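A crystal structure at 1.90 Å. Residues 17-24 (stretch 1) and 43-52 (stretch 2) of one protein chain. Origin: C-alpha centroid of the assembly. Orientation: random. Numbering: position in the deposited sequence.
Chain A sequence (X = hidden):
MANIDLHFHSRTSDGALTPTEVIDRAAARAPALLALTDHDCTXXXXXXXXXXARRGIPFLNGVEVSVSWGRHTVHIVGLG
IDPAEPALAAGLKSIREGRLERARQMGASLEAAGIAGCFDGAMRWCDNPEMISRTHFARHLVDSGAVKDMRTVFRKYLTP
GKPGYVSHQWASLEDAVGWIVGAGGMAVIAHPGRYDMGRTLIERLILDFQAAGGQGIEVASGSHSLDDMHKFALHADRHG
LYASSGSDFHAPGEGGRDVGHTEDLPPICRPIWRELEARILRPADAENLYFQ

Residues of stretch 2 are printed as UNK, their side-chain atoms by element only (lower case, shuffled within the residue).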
ATOM      1  N   LEU A  17     -11.681   4.332   6.151  1.00  6.03           N
ATOM      2  CA  LEU A  17     -12.658   5.119   5.389  1.00  5.69           C
ATOM      3  C   LEU A  17     -13.035   4.428   4.086  1.00  5.29           C
ATOM      4  O   LEU A  17     -12.204   3.779   3.458  1.00  2.99           O
ATOM      5  CB  LEU A  17     -12.077   6.501   5.053  1.00  7.15           C
ATOM      6  CG  LEU A  17     -12.154   7.638   6.080  1.00 10.32           C
ATOM      7  CD1 LEU A  17     -11.827   7.161   7.465  1.00 13.46           C
ATOM      8  CD2 LEU A  17     -11.239   8.782   5.674  1.00  8.20           C
ATOM      9  N   THR A  18     -14.282   4.581   3.663  1.00  4.72           N
ATOM     10  CA  THR A  18     -14.680   4.062   2.360  1.00  5.15           C
ATOM     11  C   THR A  18     -13.927   4.816   1.254  1.00  5.29           C
ATOM     12  O   THR A  18     -13.364   5.890   1.483  1.00  4.65           O
ATOM     13  CB  THR A  18     -16.198   4.210   2.121  1.00  5.68           C
ATOM     14  OG1 THR A  18     -16.531   5.602   2.043  1.00  7.17           O
ATOM     15  CG2 THR A  18     -16.994   3.547   3.259  1.00  5.93           C
ATOM     16  N   PRO A  19     -13.914   4.252   0.041  1.00  7.00           N
ATOM     17  CA  PRO A  19     -13.277   4.965  -1.068  1.00  6.50           C
ATOM     18  C   PRO A  19     -13.833   6.391  -1.211  1.00  8.15           C
ATOM     19  O   PRO A  19     -13.067   7.325  -1.420  1.00  7.32           O
ATOM     20  CB  PRO A  19     -13.626   4.089  -2.283  1.00  5.81           C
ATOM     21  CG  PRO A  19     -13.755   2.676  -1.680  1.00  4.59           C
ATOM     22  CD  PRO A  19     -14.441   2.928  -0.361  1.00  4.18           C
ATOM     23  N   THR A  20     -15.152   6.565  -1.095  1.00  7.02           N
ATOM     24  CA  THR A  20     -15.723   7.908  -1.201  1.00  4.97           C
ATOM     25  C   THR A  20     -15.230   8.801  -0.058  1.00  6.45           C
ATOM     26  O   THR A  20     -14.811   9.943  -0.282  1.00  5.96           O
ATOM     27  CB  THR A  20     -17.264   7.887  -1.266  1.00  6.45           C
ATOM     28  OG1 THR A  20     -17.675   7.307  -2.506  1.00  4.81           O
ATOM     29  CG2 THR A  20     -17.828   9.299  -1.202  1.00  8.46           C
ATOM     30  N   GLU A  21     -15.245   8.273   1.162  1.00  6.23           N
ATOM     31  CA  GLU A  21     -14.860   9.064   2.327  1.00  5.20           C
ATOM     32  C   GLU A  21     -13.400   9.500   2.291  1.00  3.88           C
ATOM     33  O   GLU A  21     -13.080  10.630   2.661  1.00  4.30           O
ATOM     34  CB  GLU A  21     -15.132   8.292   3.620  1.00  8.06           C
ATOM     35  CG  GLU A  21     -16.609   8.120   3.932  1.00  9.71           C
ATOM     36  CD  GLU A  21     -16.846   7.166   5.094  1.00 11.15           C
ATOM     37  OE1 GLU A  21     -15.927   6.392   5.437  1.00  8.46           O
ATOM     38  OE2 GLU A  21     -17.950   7.188   5.660  1.00 11.89           O
ATOM     39  N   VAL A  22     -12.513   8.605   1.860  1.00  2.13           N
ATOM     40  CA  VAL A  22     -11.076   8.912   1.879  1.00  4.57           C
ATOM     41  C   VAL A  22     -10.727   9.936   0.793  1.00  4.20           C
ATOM     42  O   VAL A  22      -9.930  10.852   1.020  1.00  1.92           O
ATOM     43  CB  VAL A  22     -10.191   7.625   1.814  1.00  5.05           C
ATOM     44  CG1 VAL A  22     -10.245   6.987   0.434  1.00  3.64           C
ATOM     45  CG2 VAL A  22      -8.726   7.932   2.248  1.00  2.12           C
ATOM     46  N   ILE A  23     -11.372   9.815  -0.366  1.00  3.54           N
ATOM     47  CA  ILE A  23     -11.210  10.813  -1.430  1.00  5.33           C
ATOM     48  C   ILE A  23     -11.734  12.183  -0.988  1.00  5.90           C
ATOM     49  O   ILE A  23     -11.085  13.213  -1.214  1.00  5.48           O
ATOM     50  CB  ILE A  23     -11.923  10.377  -2.750  1.00  7.51           C
ATOM     51  CG1 ILE A  23     -11.263   9.120  -3.345  1.00  6.44           C
ATOM     52  CG2 ILE A  23     -11.944  11.519  -3.764  1.00  6.48           C
ATOM     53  CD1 ILE A  23      -9.794   9.307  -3.720  1.00  7.09           C
ATOM     54  N   ASP A  24     -12.905  12.189  -0.353  1.00  3.74           N
ATOM     55  CA  ASP A  24     -13.501  13.425   0.150  1.00  4.84           C
ATOM     56  C   ASP A  24     -12.608  14.097   1.203  1.00  3.78           C
ATOM     57  O   ASP A  24     -12.504  15.324   1.245  1.00  5.67           O
ATOM     58  CB  ASP A  24     -14.894  13.158   0.733  1.00  8.73           C
ATOM     59  CG  ASP A  24     -15.957  12.966  -0.348  1.00 14.76           C
ATOM     60  OD1 ASP A  24     -15.675  13.237  -1.541  1.00 16.67           O
ATOM     61  OD2 ASP A  24     -17.080  12.544   0.001  1.00 16.73           O
ATOM     62  N   UNK A  43     -10.906  -3.387  -5.661  1.00  3.80           N
ATOM     63  CA  UNK A  43     -12.349  -3.254  -5.503  1.00  7.30           C
ATOM     64  C   UNK A  43     -12.869  -1.868  -5.181  1.00  8.69           C
ATOM     65  O   UNK A  43     -14.071  -1.597  -5.314  1.00  8.87           O
ATOM     66  N   UNK A  44     -11.981  -0.982  -4.746  1.00  7.54           N
ATOM     67  CA  UNK A  44     -12.403   0.364  -4.406  1.00  6.71           C
ATOM     68  C   UNK A  44     -12.170   1.418  -5.475  1.00  7.78           C
ATOM     69  O   UNK A  44     -12.576   2.578  -5.304  1.00  6.63           O
ATOM     70  N   UNK A  45     -11.530   1.025  -6.576  1.00  5.85           N
ATOM     71  CA  UNK A  45     -11.095   1.991  -7.593  1.00  6.38           C
ATOM     72  C   UNK A  45     -12.226   2.712  -8.346  1.00  6.04           C
ATOM     73  O   UNK A  45     -12.143   3.924  -8.553  1.00  5.56           O
ATOM     74  c   UNK A  45     -10.102   1.351  -8.587  1.00  2.70           C
ATOM     75  c   UNK A  45      -8.789   0.862  -7.974  1.00  3.28           C
ATOM     76  c   UNK A  45      -8.113   1.990  -7.157  1.00  3.39           C
ATOM     77  c   UNK A  45      -7.851   0.323  -9.060  1.00  2.25           C
ATOM     78  N   UNK A  46     -13.262   1.986  -8.771  1.00  5.56           N
ATOM     79  CA  UNK A  46     -14.367   2.614  -9.512  1.00  6.00           C
ATOM     80  C   UNK A  46     -15.049   3.685  -8.667  1.00  5.24           C
ATOM     81  O   UNK A  46     -15.350   4.783  -9.150  1.00  6.21           O
ATOM     82  c   UNK A  46     -15.390   1.576  -9.953  1.00  7.50           C
ATOM     83  N   UNK A  47     -15.298   3.360  -7.405  1.00  4.35           N
ATOM     84  CA  UNK A  47     -15.908   4.321  -6.486  1.00  5.88           C
ATOM     85  C   UNK A  47     -14.982   5.520  -6.232  1.00  5.61           C
ATOM     86  O   UNK A  47     -15.418   6.683  -6.267  1.00  5.01           O
ATOM     87  c   UNK A  47     -16.875   4.598  -4.140  1.00  7.91           C
ATOM     88  o   UNK A  47     -17.299   4.648  -1.805  1.00  6.55           O
ATOM     89  c   UNK A  47     -17.182   3.923  -2.813  1.00  6.48           C
ATOM     90  c   UNK A  47     -16.264   3.647  -5.160  1.00  6.78           C
ATOM     91  o   UNK A  47     -17.308   2.680  -2.776  1.00  4.41           O
ATOM     92  N   UNK A  48     -13.713   5.240  -5.951  1.00  6.02           N
ATOM     93  CA  UNK A  48     -12.744   6.312  -5.722  1.00  6.73           C
ATOM     94  C   UNK A  48     -12.652   7.231  -6.938  1.00  5.45           C
ATOM     95  O   UNK A  48     -12.614   8.452  -6.795  1.00  4.11           O
ATOM     96  c   UNK A  48     -11.355   5.739  -5.372  1.00  4.58           C
ATOM     97  N   UNK A  49     -12.610   6.642  -8.129  1.00  7.09           N
ATOM     98  CA  UNK A  49     -12.527   7.426  -9.368  1.00  8.03           C
ATOM     99  C   UNK A  49     -13.729   8.358  -9.531  1.00  5.61           C
ATOM    100  O   UNK A  49     -13.590   9.527  -9.894  1.00  5.31           O
ATOM    101  c   UNK A  49     -12.389   6.500 -10.594  1.00 10.09           C
ATOM    102  N   UNK A  50     -14.917   7.837  -9.265  1.00  5.32           N
ATOM    103  CA  UNK A  50     -16.123   8.642  -9.369  1.00  3.61           C
ATOM    104  C   UNK A  50     -16.113   9.778  -8.348  1.00  4.99           C
ATOM    105  O   UNK A  50     -16.514  10.914  -8.648  1.00  4.27           O
ATOM    106  c   UNK A  50     -17.369   7.762  -9.187  1.00  4.25           C
ATOM    107  N   UNK A  51     -15.671   9.463  -7.131  1.00  5.38           N
ATOM    108  CA  UNK A  51     -15.598  10.460  -6.069  1.00  6.82           C
ATOM    109  C   UNK A  51     -14.572  11.551  -6.404  1.00  7.41           C
ATOM    110  O   UNK A  51     -14.822  12.742  -6.189  1.00  5.95           O
ATOM    111  c   UNK A  51     -15.281   9.787  -4.728  1.00  5.21           C
ATOM    112  N   UNK A  52     -13.424  11.150  -6.950  1.00  5.64           N
ATOM    113  CA  UNK A  52     -12.405  12.119  -7.349  1.00  3.95           C
ATOM    114  C   UNK A  52     -12.891  13.033  -8.487  1.00  3.59           C
ATOM    115  O   UNK A  52     -12.769  14.255  -8.398  1.00  2.98           O
ATOM    116  c   UNK A  52     -11.093  11.407  -7.739  1.00  1.57           C
TER
HETATM  117  O   HOH W   1     -16.893  12.881  -4.050  1.00  9.07           O

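Position 43 has backbone atoms alone and touches nothing on stretch 1; with no side-chain atom at all it is glycine, G43, in the loop before the helix. Even an ideal CB would have nothing of stretch 1 within 5.5 Å, so this contact does not call for its bareness. Position 44 is equally bare, but here the absence matters. An ideal CB would point toward stretch 1 and lie 3.1 Å from P19 CG, a tight fit. This is G44, and its lack of a side chain leaves room for the proline ring.

Position 45 opens the helix with four carbons, forked at the second: a leucine, L45. Its CA-to-CB bond points away from stretch 1, and this buried apolar side chain takes no part in the contact. Position 46 carries one carbon, also directed away and exposed; it is alanine, A46, unconstrained by stretch 1.

Position 47 has three carbons in a row, the third bearing two oxygens. That is a carboxylate on a two-carbon arm, hence glutamate, E47. With chi1 and chi2 both t, the chain is extended, and OE2 reaches the first turn of the other helix. There E47 OE2 accepts from T20 N at 3.0 Å and from T20 OG1 at 2.8 Å. A free amide at a helix start has no carbonyl a turn earlier to bond, so an acidic group suits it well.

Position 48 has a single carbon, CB, 4.2 Å from P19 CB and 3.9 Å from I23 CG1. It is alanine, A48, small enough for the CA atoms of P19 and A48 to sit 4.9 Å apart. Positions 49 and 50 also have one carbon each, pointing away and sideways, and nothing from stretch 1 constrains them: alanines A49 and A50.

Position 51 again has one carbon, this time pointing toward stretch 1, its CB 4.0 Å from T20 CA and 3.9 Å from I23 CG2. It is alanine, A51, a short methyl between closely spaced backbones. Position 52 likewise shows one carbon; its CB packs 4.1 Å from I23 CG2 without needing more room. It is alanine, A52.

The two helices run in broadly the same direction, 37° apart, with axes approaching to 8.3 Å. Glycine and alanine permit this closeness, while P19 and I23 supply the bulk on the facing side. E47 ties down the start of the partner helix. Farther along, one water donates to both D24 OD1 (2.8 Å) and A51 O (3.0 Å).

Stretch 2 43-52: GGLAEAAAAA
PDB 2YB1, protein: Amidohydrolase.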